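Local coordinates for protein aerobactin synthase IucC (Klebsiella pneumoniae, PDB 6CN7) that probably catalyses the ATP-dependent attachment of a second N6-acetyl-N6-hydroxylysine to the citryl intermediate, completing the siderophore aerobactin, at residues H169-K174 against L220-W225; Y158-A163 against Q258-L263; P224-Q229 against L276-Y281. The protein carries 5 engineered substitutions. One frame throughout, in Å; residues are numbered along the deposited sequence.

Contact 1 is wholly buried and joins two neighbouring strands of an antiparallel sheet, with backbone hydrogen bonds lined by apolar side chains and one CH-pi contact of a tryptophan with a proline. Contact 2, largely buried though Gln258 and Leu260 are partly exposed, ties turns before strands 165-174 and 262-265 of the same sheet through a shared water and a leucine methyl, with no direct hydrogen bond. Contact 3 is partly buried; there a helix reaches a loop by two hydrogen bonds of a glutamine side-chain amide. Contacts 1 and 3 share Pro224 and Trp225, where strand 217-222 passes into helix 224-234. Tyr158 of contact 2 packs on both, and Arg261 NE reaches Leu276 O of contact 3.

Contact 1: residues H169-K174 against L220-W225; sequences HWLAVK and LPVHPW
His169 pairs with Val222 through both of its backbone polar atoms: its N donates to Val222 O at 2.9 Å, and its O accepts from Val222 N at 2.6 Å. The same carbonyl oxygen also meets Pro221 CA in a CA-H...O contact. With CG anti to the backbone N (chi1 -166°), the imidazole stands on the sheet face that also carries Leu171 and Val222; its NE2 is hydrogen-bonded to Ser246 and its ring stacks with Trp227.

Trp170 projects from the other face, opposite Pro221. Its six-membered ring lies across the proline, whose CB sits 3.8 Å from the ring centroid and 15° off the normal, a CH-pi contact, while Trp170 CZ3 comes within 3.6 Å of Pro221 CD. Proline suits this non-hydrogen-bonded pair because its missing N-H is not called on here, and its slightly positive C-H groups, held on a compact ring, sit well on the electron-rich indole face. The indole NE1 turns to Phe250 O on strand 244-250.

Strands 165-174 and 217-222 run antiparallel here, as neighbours in the large curled sheet within the IucA/IucC family region, and strand 244-250 pairs with the other edge of 165-174.

Leu171 forms the next hydrogen-bonded pair. Its N donates almost straight to Leu220 O (2.7 Å, 169°), and its O accepts from Leu220 N at 2.8 Å, that donor standing well above the carbonyl plane. Leu171 CD1 meets Val222 CG2 at 3.7 Å; branched aliphatic groups fit this buried face, which Trp227 and Ile231 of helix 224-234 cover. Farther on, Val173 adds a looser apolar contact, its CG2 4.3 Å from Leu220 CD2.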
# COMPACT_ATOMS: atom_id res chain seq x y z
N HIS A 169 -4.43 -14.40 3.74
CA HIS A 169 -5.79 -13.94 3.49
C HIS A 169 -6.49 -14.95 2.59
O HIS A 169 -5.87 -15.58 1.73
CB HIS A 169 -5.76 -12.56 2.84
CG HIS A 169 -7.08 -11.86 2.84
ND1 HIS A 169 -7.54 -11.14 3.93
CD2 HIS A 169 -8.04 -11.76 1.89
CE1 HIS A 169 -8.72 -10.63 3.65
NE2 HIS A 169 -9.05 -10.99 2.42
N TRP A 170 -7.80 -15.10 2.78
CA TRP A 170 -8.58 -16.12 2.10
C TRP A 170 -9.73 -15.48 1.33
O TRP A 170 -10.48 -14.67 1.88
CB TRP A 170 -9.11 -17.15 3.09
CG TRP A 170 -8.02 -18.00 3.65
CD1 TRP A 170 -7.30 -17.75 4.78
CD2 TRP A 170 -7.51 -19.22 3.10
NE1 TRP A 170 -6.38 -18.75 4.98
CE2 TRP A 170 -6.49 -19.66 3.96
CE3 TRP A 170 -7.83 -19.98 1.98
CZ2 TRP A 170 -5.77 -20.83 3.72
CZ3 TRP A 170 -7.12 -21.14 1.74
CH2 TRP A 170 -6.10 -21.56 2.61
N LEU A 171 -9.86 -15.86 0.06
CA LEU A 171 -10.95 -15.42 -0.80
C LEU A 171 -11.84 -16.60 -1.15
O LEU A 171 -11.48 -17.77 -0.97
CB LEU A 171 -10.41 -14.78 -2.08
CG LEU A 171 -9.58 -13.50 -1.95
CD1 LEU A 171 -9.14 -13.03 -3.32
CD2 LEU A 171 -10.37 -12.41 -1.24
N ALA A 172 -13.02 -16.28 -1.67
CA ALA A 172 -13.94 -17.27 -2.22
C ALA A 172 -14.23 -16.91 -3.67
O ALA A 172 -14.56 -15.76 -3.97
CB ALA A 172 -15.24 -17.33 -1.41
N VAL A 173 -14.10 -17.90 -4.55
CA VAL A 173 -14.26 -17.68 -5.99
C VAL A 173 -15.17 -18.77 -6.55
O VAL A 173 -15.17 -19.91 -6.08
CB VAL A 173 -12.90 -17.69 -6.71
CG1 VAL A 173 -13.08 -17.47 -8.21
CG2 VAL A 173 -11.98 -16.64 -6.13
N LYS A 174 -15.96 -18.40 -7.55
CA LYS A 174 -16.82 -19.36 -8.22
C LYS A 174 -15.98 -20.39 -8.97
O LYS A 174 -14.96 -20.06 -9.58
CB LYS A 174 -17.77 -18.64 -9.19
N LEU A 220 -9.57 -19.49 -2.05
CA LEU A 220 -8.31 -19.09 -2.67
C LEU A 220 -7.47 -18.36 -1.64
O LEU A 220 -7.88 -17.28 -1.17
CB LEU A 220 -8.56 -18.20 -3.89
CG LEU A 220 -7.30 -17.63 -4.56
CD1 LEU A 220 -6.43 -18.75 -5.12
CD2 LEU A 220 -7.68 -16.64 -5.65
N PRO A 221 -6.31 -18.88 -1.23
CA PRO A 221 -5.43 -18.11 -0.34
C PRO A 221 -4.74 -16.99 -1.09
O PRO A 221 -4.54 -17.05 -2.31
CB PRO A 221 -4.43 -19.15 0.16
CG PRO A 221 -4.39 -20.18 -0.91
CD PRO A 221 -5.78 -20.24 -1.48
N VAL A 222 -4.37 -15.95 -0.35
CA VAL A 222 -3.74 -14.76 -0.91
C VAL A 222 -2.70 -14.26 0.07
O VAL A 222 -2.96 -14.17 1.28
CB VAL A 222 -4.77 -13.66 -1.22
CG1 VAL A 222 -4.07 -12.40 -1.73
CG2 VAL A 222 -5.80 -14.14 -2.23
N HIS A 223 -1.52 -13.92 -0.44
CA HIS A 223 -0.50 -13.29 0.39
C HIS A 223 -1.04 -11.98 0.95
O HIS A 223 -1.63 -11.19 0.19
CB HIS A 223 0.76 -13.04 -0.44
CG HIS A 223 1.97 -12.69 0.37
ND1 HIS A 223 2.11 -11.49 1.03
CD2 HIS A 223 3.11 -13.38 0.60
CE1 HIS A 223 3.27 -11.46 1.65
NE2 HIS A 223 3.91 -12.59 1.40
N PRO A 224 -0.89 -11.71 2.25
CA PRO A 224 -1.50 -10.49 2.80
C PRO A 224 -1.03 -9.21 2.12
O PRO A 224 -1.83 -8.28 1.96
CB PRO A 224 -1.10 -10.53 4.28
CG PRO A 224 0.04 -11.49 4.36
CD PRO A 224 -0.18 -12.49 3.28
N TRP A 225 0.23 -9.15 1.71
CA TRP A 225 0.70 -7.98 0.95
C TRP A 225 -0.04 -7.87 -0.38
O TRP A 225 -0.47 -6.78 -0.77
CB TRP A 225 2.20 -8.06 0.72
CG TRP A 225 2.76 -6.81 0.11
CD1 TRP A 225 3.31 -5.75 0.77
CD2 TRP A 225 2.81 -6.48 -1.29
NE1 TRP A 225 3.70 -4.78 -0.13
CE2 TRP A 225 3.40 -5.20 -1.39
CE3 TRP A 225 2.40 -7.13 -2.45
CZ2 TRP A 225 3.60 -4.57 -2.63
CZ3 TRP A 225 2.60 -6.51 -3.67
CH2 TRP A 225 3.20 -5.24 -3.75

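Contact 2: residues Y158-A163 against Q258-L263; sequences YAPEYA and QSLRTL
Tyr158 O and Leu260 O are bridged by one water, which donates to both carbonyls at 2.8 Å: one of its hydrogens goes to Tyr158 O and the other to Leu260 O. The water thus joins two turns of the IucA/IucC family region. One follows helix 152-158, continues as a short 3-10 segment at 160-162 and leads into strand 165-174; the other leads into strand 262-265 of the same large sheet. No direct hydrogen bond crosses between the segments, and the rest of the contact is van der Waals packing, mostly apolar.

Leu260 and Pro160 carry most of it. The leucine CG is anti to the backbone N (chi1 -169°), and this brings CD1 over the turn that ends the helix, where the methyl lies 3.5 Å from Tyr158 O, 4.0 Å from Ala159 CA and 3.9 Å from Pro160 CD. The side chains of Leu260 and Pro160 cross at about a right angle, so the leucine meets the proline through one methyl tip. A small residue at Ala159 lets the methyl come close to the backbone, and proline is well suited to the first position of the 3-10 segment, where its ring gives a rigid apolar surface.

The turn round Leu260 is braced by weak hydrogen bonds from Thr262 N and Thr262 OG1 to Ser259 OG, while Gln258 NE2 is hydrogen-bonded to Gln426. On the far side of the proline ring from its nitrogen, Pro160 CG rests 4.1 Å from Gln258 CA.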
# COMPACT_ATOMS: atom_id res chain seq x y z
N TYR A 158 7.29 -9.23 5.78
CA TYR A 158 7.19 -10.29 4.79
C TYR A 158 8.51 -10.72 4.17
O TYR A 158 8.54 -11.75 3.49
CB TYR A 158 6.24 -9.86 3.66
CG TYR A 158 4.90 -9.39 4.18
CD1 TYR A 158 4.14 -10.20 5.02
CD2 TYR A 158 4.40 -8.14 3.85
CE1 TYR A 158 2.92 -9.77 5.50
CE2 TYR A 158 3.18 -7.70 4.32
CZ TYR A 158 2.44 -8.52 5.15
OH TYR A 158 1.22 -8.10 5.63
N ALA A 159 9.61 -9.97 4.38
CA ALA A 159 10.86 -10.37 3.74
C ALA A 159 11.60 -11.39 4.60
O ALA A 159 11.51 -11.35 5.83
CB ALA A 159 11.75 -9.16 3.48
N PRO A 160 12.37 -12.29 3.98
CA PRO A 160 12.96 -13.39 4.76
C PRO A 160 14.03 -12.95 5.74
O PRO A 160 14.17 -13.58 6.80
CB PRO A 160 13.53 -14.32 3.68
CG PRO A 160 13.73 -13.45 2.49
CD PRO A 160 12.63 -12.43 2.54
N GLU A 161 14.80 -11.91 5.43
CA GLU A 161 15.90 -11.53 6.32
C GLU A 161 15.42 -11.08 7.70
O GLU A 161 16.24 -10.95 8.61
CB GLU A 161 16.75 -10.43 5.69
CG GLU A 161 16.02 -9.14 5.35
CD GLU A 161 15.48 -9.13 3.94
OE1 GLU A 161 15.33 -10.22 3.34
OE2 GLU A 161 15.20 -8.02 3.42
N TYR A 162 14.11 -10.84 7.88
CA TYR A 162 13.57 -10.50 9.19
C TYR A 162 12.93 -11.69 9.89
O TYR A 162 12.71 -11.62 11.11
CB TYR A 162 12.55 -9.37 9.05
CG TYR A 162 13.15 -8.10 8.47
CD1 TYR A 162 13.79 -7.18 9.29
CD2 TYR A 162 13.08 -7.84 7.11
CE1 TYR A 162 14.35 -6.03 8.76
CE2 TYR A 162 13.63 -6.69 6.58
CZ TYR A 162 14.26 -5.79 7.41
OH TYR A 162 14.81 -4.64 6.87
N ALA A 163 12.63 -12.77 9.17
CA ALA A 163 12.18 -14.03 9.77
C ALA A 163 10.90 -13.85 10.58
O ALA A 163 10.70 -14.50 11.61
CB ALA A 163 13.29 -14.64 10.64
N GLN A 258 13.82 -17.42 0.62
CA GLN A 258 14.61 -16.49 -0.17
C GLN A 258 13.86 -16.05 -1.42
O GLN A 258 14.00 -14.90 -1.86
CB GLN A 258 15.94 -17.13 -0.55
CG GLN A 258 16.92 -17.27 0.61
CD GLN A 258 17.45 -15.94 1.10
OE1 GLN A 258 17.45 -15.66 2.30
NE2 GLN A 258 17.93 -15.11 0.18
N SER A 259 13.06 -16.94 -2.02
CA SER A 259 12.29 -16.59 -3.21
C SER A 259 11.14 -15.65 -2.91
O SER A 259 10.54 -15.12 -3.85
CB SER A 259 11.75 -17.86 -3.88
OG SER A 259 10.78 -18.50 -3.06
N LEU A 260 10.80 -15.45 -1.64
CA LEU A 260 9.83 -14.44 -1.21
C LEU A 260 8.39 -14.84 -1.54
O LEU A 260 7.49 -14.62 -0.72
CB LEU A 260 10.17 -13.09 -1.85
CG LEU A 260 9.42 -11.87 -1.31
CD1 LEU A 260 9.65 -11.69 0.18
CD2 LEU A 260 9.86 -10.63 -2.06
N ARG A 261 8.15 -15.40 -2.73
CA ARG A 261 6.81 -15.85 -3.09
C ARG A 261 6.47 -17.22 -2.52
O ARG A 261 5.29 -17.53 -2.36
CB ARG A 261 6.65 -15.88 -4.61
CG ARG A 261 6.54 -14.51 -5.27
CD ARG A 261 6.34 -14.67 -6.77
NE ARG A 261 5.14 -15.44 -7.08
CZ ARG A 261 4.89 -16.00 -8.26
NH1 ARG A 261 5.75 -15.88 -9.26
NH2 ARG A 261 3.77 -16.69 -8.44
N THR A 262 7.47 -18.04 -2.23
CA THR A 262 7.26 -19.37 -1.68
C THR A 262 7.42 -19.32 -0.16
O THR A 262 8.44 -18.82 0.34
CB THR A 262 8.23 -20.38 -2.29
OG1 THR A 262 8.12 -20.35 -3.72
CG2 THR A 262 7.92 -21.79 -1.80
N LEU A 263 6.43 -19.83 0.56
CA LEU A 263 6.38 -19.72 2.01
C LEU A 263 6.46 -21.10 2.65
O LEU A 263 5.96 -22.09 2.11
CB LEU A 263 5.09 -19.03 2.46
CG LEU A 263 4.67 -17.77 1.69
CD1 LEU A 263 3.32 -17.29 2.19
CD2 LEU A 263 5.72 -16.68 1.83
O HOH W 1 6.95 -13.02 1.55

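Contact 3: residues P224-Q229 against L276-Y281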
# COMPACT_ATOMS: atom_id res chain seq x y z
N PRO A 224 -0.89 -11.71 2.25
CA PRO A 224 -1.50 -10.49 2.80
C PRO A 224 -1.03 -9.21 2.12
O PRO A 224 -1.83 -8.28 1.96
CB PRO A 224 -1.10 -10.53 4.28
CG PRO A 224 0.04 -11.49 4.36
CD PRO A 224 -0.18 -12.49 3.28
N TRP A 225 0.23 -9.15 1.71
CA TRP A 225 0.70 -7.98 0.95
C TRP A 225 -0.04 -7.87 -0.38
O TRP A 225 -0.47 -6.78 -0.77
CB TRP A 225 2.20 -8.06 0.72
CG TRP A 225 2.76 -6.81 0.11
CD1 TRP A 225 3.31 -5.75 0.77
CD2 TRP A 225 2.81 -6.48 -1.29
NE1 TRP A 225 3.70 -4.78 -0.13
CE2 TRP A 225 3.40 -5.20 -1.39
CE3 TRP A 225 2.40 -7.13 -2.45
CZ2 TRP A 225 3.60 -4.57 -2.63
CZ3 TRP A 225 2.60 -6.51 -3.67
CH2 TRP A 225 3.20 -5.24 -3.75
N GLN A 226 -0.20 -9.00 -1.08
CA GLN A 226 -0.94 -8.99 -2.33
C GLN A 226 -2.37 -8.51 -2.12
O GLN A 226 -2.88 -7.70 -2.91
CB GLN A 226 -0.94 -10.40 -2.94
CG GLN A 226 -1.55 -10.49 -4.34
CD GLN A 226 -0.64 -9.94 -5.42
OE1 GLN A 226 0.39 -9.33 -5.14
NE2 GLN A 226 -1.02 -10.16 -6.67
N TRP A 227 -3.04 -8.98 -1.07
CA TRP A 227 -4.39 -8.51 -0.78
C TRP A 227 -4.39 -7.04 -0.40
O TRP A 227 -5.23 -6.26 -0.87
CB TRP A 227 -5.01 -9.33 0.35
CG TRP A 227 -6.25 -8.69 0.90
CD1 TRP A 227 -6.39 -8.04 2.09
CD2 TRP A 227 -7.53 -8.63 0.26
NE1 TRP A 227 -7.67 -7.58 2.24
CE2 TRP A 227 -8.39 -7.93 1.13
CE3 TRP A 227 -8.03 -9.09 -0.96
CZ2 TRP A 227 -9.73 -7.69 0.81
CZ3 TRP A 227 -9.35 -8.85 -1.27
CH2 TRP A 227 -10.19 -8.16 -0.39
N GLN A 228 -3.44 -6.64 0.45
CA GLN A 228 -3.41 -5.27 0.96
C GLN A 228 -3.20 -4.27 -0.16
O GLN A 228 -3.93 -3.27 -0.27
CB GLN A 228 -2.30 -5.17 2.01
CG GLN A 228 -2.21 -3.86 2.76
CD GLN A 228 -1.05 -3.85 3.73
OE1 GLN A 228 -0.18 -2.99 3.67
NE2 GLN A 228 -1.03 -4.83 4.64
N GLN A 229 -2.21 -4.51 -1.03
CA GLN A 229 -1.77 -3.52 -2.00
C GLN A 229 -2.41 -3.67 -3.37
O GLN A 229 -2.56 -2.66 -4.08
CB GLN A 229 -0.25 -3.59 -2.16
CG GLN A 229 0.52 -3.31 -0.89
CD GLN A 229 0.16 -1.97 -0.28
OE1 GLN A 229 0.06 -0.97 -0.97
NE2 GLN A 229 -0.03 -1.95 1.04
N LEU A 276 2.68 -18.04 -3.69
CA LEU A 276 1.58 -17.12 -3.95
C LEU A 276 2.05 -15.98 -4.84
O LEU A 276 3.24 -15.65 -4.86
CB LEU A 276 1.02 -16.56 -2.64
CG LEU A 276 0.42 -17.63 -1.72
CD1 LEU A 276 0.24 -17.11 -0.30
CD2 LEU A 276 -0.91 -18.12 -2.28
N PRO A 277 1.15 -15.35 -5.59
CA PRO A 277 1.56 -14.22 -6.44
C PRO A 277 1.93 -12.99 -5.63
O PRO A 277 1.26 -12.65 -4.65
CB PRO A 277 0.33 -13.96 -7.32
CG PRO A 277 -0.52 -15.18 -7.20
CD PRO A 277 -0.26 -15.73 -5.84
N LEU A 278 2.99 -12.32 -6.07
CA LEU A 278 3.37 -11.00 -5.56
C LEU A 278 3.61 -10.12 -6.77
O LEU A 278 4.64 -10.24 -7.45
CB LEU A 278 4.62 -11.08 -4.67
CG LEU A 278 4.47 -11.73 -3.29
CD1 LEU A 278 5.82 -11.83 -2.60
CD2 LEU A 278 3.49 -10.95 -2.42
N THR A 279 2.65 -9.23 -7.06
CA THR A 279 2.71 -8.38 -8.25
C THR A 279 3.52 -7.14 -7.90
O THR A 279 2.99 -6.17 -7.35
CB THR A 279 1.31 -8.02 -8.71
OG1 THR A 279 0.54 -9.21 -8.89
CG2 THR A 279 1.35 -7.26 -10.03
N ILE A 280 4.81 -7.16 -8.23
CA ILE A 280 5.74 -6.09 -7.88
C ILE A 280 6.13 -5.27 -9.10
O ILE A 280 6.00 -4.05 -9.10
CB ILE A 280 6.98 -6.67 -7.16
CG1 ILE A 280 6.56 -7.24 -5.80
CG2 ILE A 280 8.05 -5.62 -6.98
CD1 ILE A 280 7.64 -8.03 -5.10
N TYR A 281 6.64 -5.93 -10.14
CA TYR A 281 7.00 -5.24 -11.38
C TYR A 281 5.99 -5.54 -12.48
O TYR A 281 5.03 -4.79 -12.67
CB TYR A 281 8.40 -5.66 -11.83
CG TYR A 281 9.51 -5.32 -10.85
CD1 TYR A 281 10.13 -4.07 -10.89
CD2 TYR A 281 9.93 -6.24 -9.91
CE1 TYR A 281 11.14 -3.76 -10.00
CE2 TYR A 281 10.94 -5.92 -9.01
CZ TYR A 281 11.54 -4.69 -9.06
OH TYR A 281 12.55 -4.38 -8.17
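Gln226 and Thr279 are joined by two hydrogen bonds that use both ends of the glutamine amide. Gln226 NE2 donates to Thr279 OG1 at 2.9 Å, the hydroxyl lying in the amide plane and the bond almost straight at 178°. Gln226 OE1 accepts from Thr279 N at 3.0 Å, with the donor tilted from the carbonyl plane. An amide suits a site that must both give and take a bond, and the pair fixes which way round it sits; NE2 has a further acceptor in Met348 O. CG anti to the backbone N (chi1 -174°) and a bend at chi2 carry the group past Pro277, whose O lies 3.4 Å from Gln226 CD.

Beside it, Trp225 presents its ring edge to Thr279 O, 3.7 Å from CZ3, and Trp225 CE3 meets Leu278 CD2 at 4.0 Å. One indole face is packed by Gln229 CG, one helical turn on, and the ring also meets Trp150.

Helix 224-234 packs here against both the loop that follows strand 272-275 and helix 152-158, where Trp225 meets Ala154, and Pro224 and Gln228 meet Tyr158; Trp227 turns to strand 165-174, and Gln229 OE1 is hydrogen-bonded to Gln229 NE2 of the second subunit.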